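Local coordinates for type-iv like competence pilin ttha1218 (Thermus thermophilus, PDB 5G25), which is a type IV-like pilin associated with natural competence, probably serving as a pilus subunit in DNA uptake, and is represented here by its soluble domain, at residues Gly41-Thr46 / Leu75-Lys80. Residues are numbered along the deposited sequence; the frame is centred on the assembly and turned at random.
Sequences GGKQGT and LRVEEK
Thr46 and Arg76 form the best-paired rung where strands 43-46 and 75-77 run antiparallel, a worked example of how two strands can separate at the end of a sheet and stay linked by water and charge. Thr46 N, lying in the plane of the Arg76 carbonyl, donates to Arg76 O over 2.7 Å, and Arg76 N returns a straighter bond to Thr46 O at 2.9 Å, nearly along the C=O axis. Their side chains lie side by side on one face of the sheet, with Thr46 CG2 set 4.1 Å from Arg76 CB, before the extended arginine leads away. The same carbonyl oxygen, Thr46 O, also receives a CA-H...O contact from Leu75 CA.

One residue further, Gly45 CA comes within 3.0 Å of Arg76 O; a beta carbon at this position would clash with that oxygen and with Val77 CG2, which fits the glycine found here. Beyond it the direct backbone hydrogen bonding between the two segments stops. A water takes over, donating to Gln44 O and accepting from Glu78 N, and so bridges two backbone groups that are not bonded to each other.

At the exposed end, Lys43 bends at chi2 (-56°) and chi4 (58°) so that its chain curls around Glu78 OE2, the two side chains crossing obliquely. Lys43 NZ reaches Glu78 OE2 at 3.3 Å, a salt bridge whose hydrogen bond is weak, while Lys43 CB rests 3.6 Å from Val77 CG1. Glu78, its phi positive (55°), is presented by the type II' turn Val77-Lys80, closed by backbone bonds between those two residues.

That turn makes the tight beta hairpin joining strands 70-77 and 80-87, where Leu75 pairs with Leu82, while Gly45 bonds to Leu38 of strand 36-40. Helix 11-24 packs against one face of this antiparallel sheet: Val77 rests on Val12 and Met16, Lys43 touches Val12, and Leu75 meets Phe19.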
# COMPACT_ATOMS: atom_id res chain seq x y z
N GLY A 41 -15.12 -5.96 2.57
CA GLY A 41 -16.45 -5.96 2.00
C GLY A 41 -17.01 -7.36 1.80
O GLY A 41 -17.73 -7.61 0.84
N GLY A 42 -16.64 -8.27 2.68
CA GLY A 42 -17.15 -9.63 2.62
C GLY A 42 -16.40 -10.58 1.70
O GLY A 42 -16.74 -11.75 1.65
N LYS A 43 -15.38 -10.09 1.00
CA LYS A 43 -14.62 -10.93 0.07
C LYS A 43 -13.16 -11.09 0.50
O LYS A 43 -12.60 -10.22 1.16
CB LYS A 43 -14.67 -10.34 -1.33
CG LYS A 43 -16.07 -10.07 -1.87
CD LYS A 43 -16.94 -11.32 -1.86
CE LYS A 43 -18.26 -11.09 -2.59
NZ LYS A 43 -18.04 -10.68 -4.01
N GLN A 44 -12.54 -12.19 0.07
CA GLN A 44 -11.13 -12.40 0.34
C GLN A 44 -10.29 -11.57 -0.62
O GLN A 44 -10.58 -11.48 -1.81
CB GLN A 44 -10.77 -13.89 0.21
CG GLN A 44 -9.76 -14.37 1.25
CD GLN A 44 -10.33 -14.25 2.66
OE1 GLN A 44 -11.55 -14.37 2.85
NE2 GLN A 44 -9.47 -13.97 3.64
N GLY A 45 -9.23 -10.97 -0.10
CA GLY A 45 -8.26 -10.36 -0.99
C GLY A 45 -6.90 -10.31 -0.37
O GLY A 45 -6.62 -11.01 0.58
N THR A 46 -6.06 -9.43 -0.87
CA THR A 46 -4.70 -9.41 -0.42
C THR A 46 -4.12 -8.00 -0.50
O THR A 46 -4.54 -7.18 -1.35
CB THR A 46 -3.84 -10.40 -1.26
OG1 THR A 46 -2.65 -10.77 -0.54
CG2 THR A 46 -3.44 -9.84 -2.54
N LEU A 75 -3.65 -3.33 -3.32
CA LEU A 75 -4.76 -4.00 -2.68
C LEU A 75 -5.56 -4.70 -3.79
O LEU A 75 -5.89 -4.06 -4.80
CB LEU A 75 -5.63 -2.95 -1.98
CG LEU A 75 -6.29 -3.22 -0.64
CD1 LEU A 75 -5.37 -3.97 0.31
CD2 LEU A 75 -6.70 -1.87 -0.04
N ARG A 76 -5.85 -5.99 -3.60
CA ARG A 76 -6.58 -6.80 -4.59
C ARG A 76 -7.67 -7.59 -3.90
O ARG A 76 -7.42 -8.32 -2.95
CB ARG A 76 -5.66 -7.80 -5.30
CG ARG A 76 -4.73 -7.17 -6.32
CD ARG A 76 -3.97 -8.19 -7.15
NE ARG A 76 -3.63 -7.70 -8.50
CZ ARG A 76 -2.40 -7.37 -8.91
NH1 ARG A 76 -1.35 -7.48 -8.08
NH2 ARG A 76 -2.22 -6.95 -10.16
N VAL A 77 -8.89 -7.42 -4.38
CA VAL A 77 -10.04 -8.16 -3.89
C VAL A 77 -10.74 -8.70 -5.13
O VAL A 77 -11.30 -7.93 -5.92
CB VAL A 77 -10.97 -7.26 -3.05
CG1 VAL A 77 -12.14 -8.07 -2.51
CG2 VAL A 77 -10.19 -6.63 -1.90
N GLU A 78 -10.64 -10.01 -5.33
CA GLU A 78 -11.13 -10.66 -6.55
C GLU A 78 -10.51 -10.00 -7.77
O GLU A 78 -9.29 -9.84 -7.82
CB GLU A 78 -12.66 -10.66 -6.59
CG GLU A 78 -13.26 -11.33 -5.34
CD GLU A 78 -14.70 -11.78 -5.52
OE1 GLU A 78 -15.30 -11.52 -6.59
OE2 GLU A 78 -15.24 -12.41 -4.58
N GLU A 79 -11.30 -9.61 -8.75
CA GLU A 79 -10.74 -8.93 -9.91
C GLU A 79 -10.51 -7.42 -9.67
O GLU A 79 -9.92 -6.75 -10.51
CB GLU A 79 -11.64 -9.12 -11.13
CG GLU A 79 -12.66 -8.01 -11.39
CD GLU A 79 -13.88 -8.06 -10.48
OE1 GLU A 79 -13.76 -8.53 -9.32
OE2 GLU A 79 -14.96 -7.61 -10.93
N LYS A 80 -10.97 -6.88 -8.54
CA LYS A 80 -10.81 -5.43 -8.29
C LYS A 80 -9.40 -5.13 -7.81
O LYS A 80 -8.78 -5.88 -7.06
CB LYS A 80 -11.83 -4.92 -7.26
CG LYS A 80 -13.27 -4.99 -7.74
CD LYS A 80 -13.55 -3.99 -8.86
CE LYS A 80 -15.03 -3.95 -9.20
NZ LYS A 80 -15.33 -3.07 -10.37
O HOH W 1 -9.11 -12.10 -4.15